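Local coordinates for protein glutathione s-transferase I (Zea mays, PDB 1AXD) that conjugates glutathione to electrophilic compounds as a glutathione S-transferase of maize, an activity by which the plant detoxifies herbicides, at residues Q104-V116 / V131-Y145. Sequence-based numbering, arbitrary orientation.
Sequences QYTAALNPILFQV and VDENLEKLKKVLEVY
A108 and L138 mark where the backbones come nearest, their CA atoms 5.1 Å apart, in a near-antiparallel pair of helices. The axes of 104-116 and 131-145 approach to 8.5 Å with a signed crossing angle of -156°, close packing consistent with the small A108: its CB lies 3.7 Å from the CA of L138. Two knobs into holes interlock the pair. A chi1 of 179°, placing CG opposite the backbone N, sends the L138 branch into the hole formed by Y105, A108, L109 and I112; in return I112 sits among V131, N134, L135 and L138, its CG1 3.5 Å from CB of N134 as the two side chains run antiparallel alongside each other. The side chains of N134 and P111 cross at about a right angle. Without the amide, as with an alanine at N134, a gap would probably open beside P111, although the CB contact with I112 would remain. At one end, CG2 of V116 meets CG2 of V131 at 3.7 Å. At the other, the Y105 and Y145 planes lie 25° from parallel but are strongly offset, centroids 5.5 Å from each other, with little ring overlap, while CD2 of L142 reaches the Y105 ring edge 4.0 Å from CE1. Both hydroxyls are hydrogen-bonded beyond this interface, Y105 to T171 and Y145 to H167. The contact is thus mainly apolar, joining the long helices 88-122 and 128-151 as an antiparallel pair in the all-helical C-terminal domain characteristic of the glutathione S-transferase fold.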
ATOM      1  N   GLN A 104      -8.725   0.492  -0.748  1.00 22.72           N
ATOM      2  CA  GLN A 104     -10.159   0.737  -0.809  1.00 16.07           C
ATOM      3  C   GLN A 104     -10.732   0.627  -2.181  1.00 13.86           C
ATOM      4  O   GLN A 104     -11.524  -0.263  -2.436  1.00 17.07           O
ATOM      5  CB  GLN A 104     -10.442   2.137  -0.279  1.00 19.47           C
ATOM      6  CG  GLN A 104     -11.648   2.237   0.582  1.00 27.33           C
ATOM      7  CD  GLN A 104     -11.464   1.538   1.903  1.00 29.87           C
ATOM      8  OE1 GLN A 104     -10.460   1.720   2.575  1.00 26.91           O
ATOM      9  NE2 GLN A 104     -12.453   0.746   2.289  1.00 27.72           N
ATOM     10  N   TYR A 105     -10.335   1.530  -3.066  1.00 13.80           N
ATOM     11  CA  TYR A 105     -10.847   1.584  -4.431  1.00 14.85           C
ATOM     12  C   TYR A 105     -10.479   0.401  -5.244  1.00 17.68           C
ATOM     13  O   TYR A 105     -11.348  -0.389  -5.585  1.00 20.86           O
ATOM     14  CB  TYR A 105     -10.332   2.862  -5.081  1.00 20.72           C
ATOM     15  CG  TYR A 105     -10.910   3.221  -6.423  1.00 20.38           C
ATOM     16  CD1 TYR A 105     -12.064   3.999  -6.520  1.00 21.35           C
ATOM     17  CD2 TYR A 105     -10.255   2.866  -7.594  1.00 21.30           C
ATOM     18  CE1 TYR A 105     -12.539   4.419  -7.747  1.00 24.34           C
ATOM     19  CE2 TYR A 105     -10.725   3.278  -8.827  1.00 23.86           C
ATOM     20  CZ  TYR A 105     -11.863   4.054  -8.901  1.00 22.29           C
ATOM     21  OH  TYR A 105     -12.319   4.467 -10.128  1.00 23.60           O
ATOM     22  N   THR A 106      -9.199   0.268  -5.564  1.00 16.72           N
ATOM     23  CA  THR A 106      -8.718  -0.854  -6.356  1.00 17.81           C
ATOM     24  C   THR A 106      -9.083  -2.197  -5.735  1.00 19.99           C
ATOM     25  O   THR A 106      -9.421  -3.109  -6.469  1.00 21.99           O
ATOM     26  CB  THR A 106      -7.206  -0.749  -6.566  1.00 19.10           C
ATOM     27  OG1 THR A 106      -6.911   0.520  -7.162  1.00 18.89           O
ATOM     28  CG2 THR A 106      -6.693  -1.878  -7.474  1.00 14.62           C
ATOM     29  N   ALA A 107      -9.066  -2.300  -4.407  1.00 19.07           N
ATOM     30  CA  ALA A 107      -9.424  -3.544  -3.720  1.00 21.17           C
ATOM     31  C   ALA A 107     -10.848  -3.995  -4.064  1.00 24.88           C
ATOM     32  O   ALA A 107     -11.119  -5.191  -4.049  1.00 29.61           O
ATOM     33  CB  ALA A 107      -9.260  -3.375  -2.196  1.00 16.78           C
ATOM     34  N   ALA A 108     -11.743  -3.051  -4.347  1.00 22.86           N
ATOM     35  CA  ALA A 108     -13.119  -3.388  -4.682  1.00 22.27           C
ATOM     36  C   ALA A 108     -13.210  -3.613  -6.144  1.00 24.30           C
ATOM     37  O   ALA A 108     -13.987  -4.446  -6.577  1.00 26.42           O
ATOM     38  CB  ALA A 108     -14.069  -2.259  -4.234  1.00 19.65           C
ATOM     39  N   LEU A 109     -12.398  -2.895  -6.906  1.00 24.71           N
ATOM     40  CA  LEU A 109     -12.397  -3.014  -8.353  1.00 26.48           C
ATOM     41  C   LEU A 109     -11.768  -4.249  -8.890  1.00 28.73           C
ATOM     42  O   LEU A 109     -12.274  -4.794  -9.856  1.00 32.75           O
ATOM     43  CB  LEU A 109     -11.729  -1.796  -8.980  1.00 24.24           C
ATOM     44  CG  LEU A 109     -12.685  -0.811  -9.631  1.00 22.80           C
ATOM     45  CD1 LEU A 109     -11.893   0.324 -10.284  1.00 15.40           C
ATOM     46  CD2 LEU A 109     -13.518  -1.567 -10.676  1.00 23.25           C
ATOM     47  N   ASN A 110     -10.683  -4.704  -8.272  1.00 29.23           N
ATOM     48  CA  ASN A 110      -9.960  -5.900  -8.718  1.00 31.21           C
ATOM     49  C   ASN A 110     -10.803  -7.129  -9.009  1.00 27.34           C
ATOM     50  O   ASN A 110     -10.676  -7.709 -10.073  1.00 24.52           O
ATOM     51  CB  ASN A 110      -8.863  -6.248  -7.723  1.00 39.09           C
ATOM     52  CG  ASN A 110      -7.554  -6.528  -8.397  1.00 48.29           C
ATOM     53  OD1 ASN A 110      -6.703  -5.654  -8.497  1.00 52.45           O
ATOM     54  ND2 ASN A 110      -7.390  -7.751  -8.888  1.00 54.08           N
ATOM     55  N   PRO A 111     -11.656  -7.553  -8.071  1.00 25.93           N
ATOM     56  CA  PRO A 111     -12.469  -8.735  -8.363  1.00 25.72           C
ATOM     57  C   PRO A 111     -13.288  -8.497  -9.587  1.00 26.49           C
ATOM     58  O   PRO A 111     -13.347  -9.351 -10.452  1.00 29.20           O
ATOM     59  CB  PRO A 111     -13.367  -8.828  -7.136  1.00 23.60           C
ATOM     60  CG  PRO A 111     -12.504  -8.291  -6.052  1.00 24.40           C
ATOM     61  CD  PRO A 111     -11.892  -7.080  -6.696  1.00 24.45           C
ATOM     62  N   ILE A 112     -13.874  -7.310  -9.668  1.00 25.90           N
ATOM     63  CA  ILE A 112     -14.725  -6.906 -10.769  1.00 23.17           C
ATOM     64  C   ILE A 112     -14.026  -6.931 -12.112  1.00 23.73           C
ATOM     65  O   ILE A 112     -14.462  -7.645 -13.001  1.00 26.57           O
ATOM     66  CB  ILE A 112     -15.326  -5.504 -10.473  1.00 23.78           C
ATOM     67  CG1 ILE A 112     -16.178  -5.575  -9.204  1.00 18.51           C
ATOM     68  CG2 ILE A 112     -16.188  -4.999 -11.655  1.00 22.07           C
ATOM     69  CD1 ILE A 112     -16.771  -4.246  -8.790  1.00 22.93           C
ATOM     70  N   LEU A 113     -12.932  -6.196 -12.249  1.00 22.51           N
ATOM     71  CA  LEU A 113     -12.206  -6.142 -13.507  1.00 17.84           C
ATOM     72  C   LEU A 113     -11.830  -7.489 -14.029  1.00 20.17           C
ATOM     73  O   LEU A 113     -11.780  -7.667 -15.224  1.00 20.09           O
ATOM     74  CB  LEU A 113     -10.988  -5.228 -13.373  1.00 17.91           C
ATOM     75  CG  LEU A 113     -11.333  -3.781 -13.003  1.00 15.35           C
ATOM     76  CD1 LEU A 113     -10.108  -2.887 -13.179  1.00 16.53           C
ATOM     77  CD2 LEU A 113     -12.481  -3.260 -13.904  1.00 17.01           C
ATOM     78  N   PHE A 114     -11.614  -8.456 -13.150  1.00 26.35           N
ATOM     79  CA  PHE A 114     -11.255  -9.807 -13.568  1.00 29.39           C
ATOM     80  C   PHE A 114     -12.459 -10.565 -14.144  1.00 32.08           C
ATOM     81  O   PHE A 114     -12.370 -11.098 -15.241  1.00 30.83           O
ATOM     82  CB  PHE A 114     -10.658 -10.570 -12.380  1.00 29.83           C
ATOM     83  CG  PHE A 114     -10.517 -12.051 -12.609  1.00 36.59           C
ATOM     84  CD1 PHE A 114      -9.635 -12.546 -13.578  1.00 37.26           C
ATOM     85  CD2 PHE A 114     -11.262 -12.959 -11.851  1.00 40.62           C
ATOM     86  CE1 PHE A 114      -9.496 -13.920 -13.788  1.00 37.05           C
ATOM     87  CE2 PHE A 114     -11.133 -14.343 -12.050  1.00 41.23           C
ATOM     88  CZ  PHE A 114     -10.247 -14.822 -13.022  1.00 41.71           C
ATOM     89  N   GLN A 115     -13.564 -10.606 -13.404  1.00 33.98           N
ATOM     90  CA  GLN A 115     -14.769 -11.306 -13.839  1.00 30.59           C
ATOM     91  C   GLN A 115     -15.308 -10.733 -15.095  1.00 32.37           C
ATOM     92  O   GLN A 115     -15.523 -11.462 -16.048  1.00 34.61           O
ATOM     93  CB  GLN A 115     -15.846 -11.227 -12.755  1.00 28.67           C
ATOM     94  CG  GLN A 115     -15.489 -11.939 -11.476  1.00 28.65           C
ATOM     95  CD  GLN A 115     -15.293 -13.417 -11.685  1.00 29.95           C
ATOM     96  OE1 GLN A 115     -16.021 -14.043 -12.426  1.00 32.12           O
ATOM     97  NE2 GLN A 115     -14.303 -13.979 -11.024  1.00 36.08           N
ATOM     98  N   VAL A 116     -15.519  -9.426 -15.096  1.00 31.23           N
ATOM     99  CA  VAL A 116     -16.066  -8.727 -16.238  1.00 31.61           C
ATOM    100  C   VAL A 116     -15.103  -8.578 -17.388  1.00 33.15           C
ATOM    101  O   VAL A 116     -15.544  -8.493 -18.525  1.00 33.04           O
ATOM    102  CB  VAL A 116     -16.602  -7.327 -15.789  1.00 34.27           C
ATOM    103  CG1 VAL A 116     -16.881  -6.409 -17.000  1.00 37.60           C
ATOM    104  CG2 VAL A 116     -17.890  -7.499 -14.974  1.00 28.90           C
ATOM    105  N   VAL A 131     -19.375 -10.212  -9.105  1.00 35.00           N
ATOM    106  CA  VAL A 131     -19.557  -8.838  -9.553  1.00 33.89           C
ATOM    107  C   VAL A 131     -20.532  -8.083  -8.696  1.00 33.12           C
ATOM    108  O   VAL A 131     -20.222  -6.986  -8.283  1.00 35.57           O
ATOM    109  CB  VAL A 131     -20.010  -8.776 -11.031  1.00 34.02           C
ATOM    110  CG1 VAL A 131     -20.371  -7.323 -11.435  1.00 26.18           C
ATOM    111  CG2 VAL A 131     -18.891  -9.325 -11.939  1.00 32.59           C
ATOM    112  N   ASP A 132     -21.681  -8.676  -8.390  1.00 34.26           N
ATOM    113  CA  ASP A 132     -22.701  -8.015  -7.578  1.00 35.87           C
ATOM    114  C   ASP A 132     -22.270  -7.593  -6.199  1.00 37.52           C
ATOM    115  O   ASP A 132     -22.563  -6.472  -5.808  1.00 37.47           O
ATOM    116  CB  ASP A 132     -23.963  -8.878  -7.478  1.00 32.42           C
ATOM    117  CG  ASP A 132     -24.767  -8.913  -8.776  1.00 37.77           C
ATOM    118  OD1 ASP A 132     -24.510  -8.101  -9.699  1.00 38.20           O
ATOM    119  OD2 ASP A 132     -25.682  -9.757  -8.863  1.00 38.89           O
ATOM    120  N   GLU A 133     -21.577  -8.454  -5.461  1.00 39.13           N
ATOM    121  CA  GLU A 133     -21.157  -8.083  -4.117  1.00 42.53           C
ATOM    122  C   GLU A 133     -20.054  -7.089  -4.107  1.00 41.07           C
ATOM    123  O   GLU A 133     -20.038  -6.223  -3.246  1.00 45.40           O
ATOM    124  CB  GLU A 133     -20.801  -9.306  -3.271  1.00 48.60           C
ATOM    125  CG  GLU A 133     -19.597 -10.087  -3.718  1.00 58.86           C
ATOM    126  CD  GLU A 133     -19.235 -11.170  -2.721  1.00 66.44           C
ATOM    127  OE1 GLU A 133     -19.904 -12.229  -2.732  1.00 68.41           O
ATOM    128  OE2 GLU A 133     -18.295 -10.955  -1.920  1.00 70.29           O
ATOM    129  N   ASN A 134     -19.136  -7.173  -5.056  1.00 38.03           N
ATOM    130  CA  ASN A 134     -18.056  -6.208  -5.102  1.00 34.67           C
ATOM    131  C   ASN A 134     -18.550  -4.874  -5.531  1.00 33.40           C
ATOM    132  O   ASN A 134     -17.961  -3.874  -5.156  1.00 32.69           O
ATOM    133  CB  ASN A 134     -16.928  -6.702  -5.990  1.00 34.89           C
ATOM    134  CG  ASN A 134     -16.040  -7.680  -5.275  1.00 34.72           C
ATOM    135  OD1 ASN A 134     -15.986  -8.846  -5.615  1.00 38.57           O
ATOM    136  ND2 ASN A 134     -15.357  -7.207  -4.248  1.00 34.49           N
ATOM    137  N   LEU A 135     -19.637  -4.838  -6.294  1.00 34.09           N
ATOM    138  CA  LEU A 135     -20.214  -3.568  -6.725  1.00 35.44           C
ATOM    139  C   LEU A 135     -20.770  -2.879  -5.532  1.00 35.01           C
ATOM    140  O   LEU A 135     -20.836  -1.664  -5.521  1.00 36.73           O
ATOM    141  CB  LEU A 135     -21.303  -3.764  -7.784  1.00 33.57           C
ATOM    142  CG  LEU A 135     -20.863  -3.702  -9.254  1.00 35.83           C
ATOM    143  CD1 LEU A 135     -22.048  -4.074 -10.154  1.00 37.40           C
ATOM    144  CD2 LEU A 135     -20.336  -2.296  -9.620  1.00 34.79           C
ATOM    145  N   GLU A 136     -21.172  -3.635  -4.519  1.00 35.78           N
ATOM    146  CA  GLU A 136     -21.693  -3.017  -3.312  1.00 38.03           C
ATOM    147  C   GLU A 136     -20.551  -2.450  -2.549  1.00 35.78           C
ATOM    148  O   GLU A 136     -20.603  -1.303  -2.153  1.00 37.57           O
ATOM    149  CB  GLU A 136     -22.470  -4.021  -2.467  1.00 40.06           C
ATOM    150  CG  GLU A 136     -23.761  -4.462  -3.124  1.00 53.06           C
ATOM    151  CD  GLU A 136     -24.926  -4.541  -2.153  1.00 61.25           C
ATOM    152  OE1 GLU A 136     -25.118  -3.586  -1.365  1.00 67.92           O
ATOM    153  OE2 GLU A 136     -25.660  -5.554  -2.191  1.00 65.05           O
ATOM    154  N   LYS A 137     -19.486  -3.221  -2.401  1.00 34.57           N
ATOM    155  CA  LYS A 137     -18.315  -2.751  -1.682  1.00 33.22           C
ATOM    156  C   LYS A 137     -17.818  -1.459  -2.291  1.00 27.49           C
ATOM    157  O   LYS A 137     -17.661  -0.481  -1.582  1.00 27.07           O
ATOM    158  CB  LYS A 137     -17.234  -3.843  -1.686  1.00 35.57           C
ATOM    159  CG  LYS A 137     -17.719  -5.136  -1.029  1.00 41.84           C
ATOM    160  CD  LYS A 137     -16.691  -6.265  -1.079  1.00 52.47           C
ATOM    161  CE  LYS A 137     -17.259  -7.565  -0.484  1.00 52.63           C
ATOM    162  NZ  LYS A 137     -16.399  -8.759  -0.764  1.00 57.26           N
ATOM    163  N   LEU A 138     -17.647  -1.441  -3.603  1.00 26.17           N
ATOM    164  CA  LEU A 138     -17.179  -0.260  -4.323  1.00 29.87           C
ATOM    165  C   LEU A 138     -18.129   0.903  -4.143  1.00 32.02           C
ATOM    166  O   LEU A 138     -17.682   2.034  -3.998  1.00 34.25           O
ATOM    167  CB  LEU A 138     -17.064  -0.592  -5.813  1.00 28.24           C
ATOM    168  CG  LEU A 138     -16.605   0.495  -6.773  1.00 24.56           C
ATOM    169  CD1 LEU A 138     -15.190   0.971  -6.378  1.00 25.24           C
ATOM    170  CD2 LEU A 138     -16.616  -0.073  -8.207  1.00 27.43           C
ATOM    171  N   LYS A 139     -19.425   0.609  -4.138  1.00 31.44           N
ATOM    172  CA  LYS A 139     -20.468   1.607  -3.986  1.00 27.03           C
ATOM    173  C   LYS A 139     -20.264   2.410  -2.768  1.00 24.56           C
ATOM    174  O   LYS A 139     -20.389   3.618  -2.824  1.00 27.90           O
ATOM    175  CB  LYS A 139     -21.815   0.904  -3.913  1.00 31.83           C
ATOM    176  CG  LYS A 139     -22.999   1.783  -4.192  1.00 37.18           C
ATOM    177  CD  LYS A 139     -24.282   0.969  -4.150  1.00 40.02           C
ATOM    178  CE  LYS A 139     -24.184  -0.260  -5.044  1.00 40.67           C
ATOM    179  NZ  LYS A 139     -23.716   0.067  -6.420  1.00 46.24           N
ATOM    180  N   LYS A 140     -19.924   1.762  -1.665  1.00 21.87           N
ATOM    181  CA  LYS A 140     -19.706   2.472  -0.420  1.00 26.18           C
ATOM    182  C   LYS A 140     -18.470   3.347  -0.506  1.00 29.57           C
ATOM    183  O   LYS A 140     -18.432   4.391   0.129  1.00 32.32           O
ATOM    184  CB  LYS A 140     -19.595   1.483   0.735  1.00 31.72           C
ATOM    185  CG  LYS A 140     -20.561   0.298   0.637  1.00 45.99           C
ATOM    186  CD  LYS A 140     -21.983   0.728   0.242  1.00 58.64           C
ATOM    187  CE  LYS A 140     -22.850  -0.475  -0.178  1.00 65.47           C
ATOM    188  NZ  LYS A 140     -24.176  -0.089  -0.774  1.00 66.21           N
ATOM    189  N   VAL A 141     -17.479   2.937  -1.296  1.00 25.90           N
ATOM    190  CA  VAL A 141     -16.257   3.717  -1.461  1.00 20.09           C
ATOM    191  C   VAL A 141     -16.539   4.940  -2.280  1.00 21.53           C
ATOM    192  O   VAL A 141     -16.015   6.004  -1.973  1.00 24.85           O
ATOM    193  CB  VAL A 141     -15.144   2.917  -2.183  1.00 19.43           C
ATOM    194  CG1 VAL A 141     -13.917   3.818  -2.418  1.00 11.78           C
ATOM    195  CG2 VAL A 141     -14.751   1.667  -1.376  1.00 15.50           C
ATOM    196  N   LEU A 142     -17.318   4.795  -3.347  1.00 22.43           N
ATOM    197  CA  LEU A 142     -17.643   5.930  -4.206  1.00 21.49           C
ATOM    198  C   LEU A 142     -18.441   6.985  -3.473  1.00 19.45           C
ATOM    199  O   LEU A 142     -18.286   8.147  -3.779  1.00 23.48           O
ATOM    200  CB  LEU A 142     -18.342   5.472  -5.491  1.00 22.05           C
ATOM    201  CG  LEU A 142     -17.494   4.665  -6.487  1.00 21.91           C
ATOM    202  CD1 LEU A 142     -18.377   4.157  -7.636  1.00 18.04           C
ATOM    203  CD2 LEU A 142     -16.333   5.518  -7.039  1.00 17.07           C
ATOM    204  N   GLU A 143     -19.276   6.597  -2.513  1.00 21.59           N
ATOM    205  CA  GLU A 143     -20.037   7.573  -1.722  1.00 30.42           C
ATOM    206  C   GLU A 143     -19.065   8.515  -0.984  1.00 30.79           C
ATOM    207  O   GLU A 143     -19.336   9.705  -0.879  1.00 31.83           O
ATOM    208  CB  GLU A 143     -20.927   6.867  -0.694  1.00 32.02           C
ATOM    209  CG  GLU A 143     -22.183   6.236  -1.271  1.00 50.27           C
ATOM    210  CD  GLU A 143     -23.070   5.572  -0.209  1.00 58.41           C
ATOM    211  OE1 GLU A 143     -23.142   6.083   0.934  1.00 63.81           O
ATOM    212  OE2 GLU A 143     -23.705   4.534  -0.520  1.00 61.24           O
ATOM    213  N   VAL A 144     -17.963   7.962  -0.472  1.00 30.80           N
ATOM    214  CA  VAL A 144     -16.936   8.726   0.239  1.00 24.16           C
ATOM    215  C   VAL A 144     -16.205   9.608  -0.719  1.00 23.11           C
ATOM    216  O   VAL A 144     -15.960  10.760  -0.400  1.00 22.92           O
ATOM    217  CB  VAL A 144     -15.930   7.803   0.920  1.00 18.38           C
ATOM    218  CG1 VAL A 144     -14.764   8.622   1.491  1.00 20.71           C
ATOM    219  CG2 VAL A 144     -16.625   7.002   2.025  1.00 17.66           C
ATOM    220  N   TYR A 145     -15.809   9.059  -1.864  1.00 21.39           N
ATOM    221  CA  TYR A 145     -15.126   9.843  -2.882  1.00 21.29           C
ATOM    222  C   TYR A 145     -16.014  10.976  -3.300  1.00 21.90           C
ATOM    223  O   TYR A 145     -15.523  12.065  -3.520  1.00 23.82           O
ATOM    224  CB  TYR A 145     -14.773   8.982  -4.099  1.00 18.80           C
ATOM    225  CG  TYR A 145     -13.462   8.232  -3.985  1.00 19.52           C
ATOM    226  CD1 TYR A 145     -13.185   7.429  -2.881  1.00 20.59           C
ATOM    227  CD2 TYR A 145     -12.501   8.323  -4.988  1.00 20.26           C
ATOM    228  CE1 TYR A 145     -11.982   6.730  -2.779  1.00 24.52           C
ATOM    229  CE2 TYR A 145     -11.293   7.630  -4.901  1.00 25.00           C
ATOM    230  CZ  TYR A 145     -11.034   6.833  -3.791  1.00 26.28           C
ATOM    231  OH  TYR A 145      -9.834   6.155  -3.692  1.00 17.50           O
TER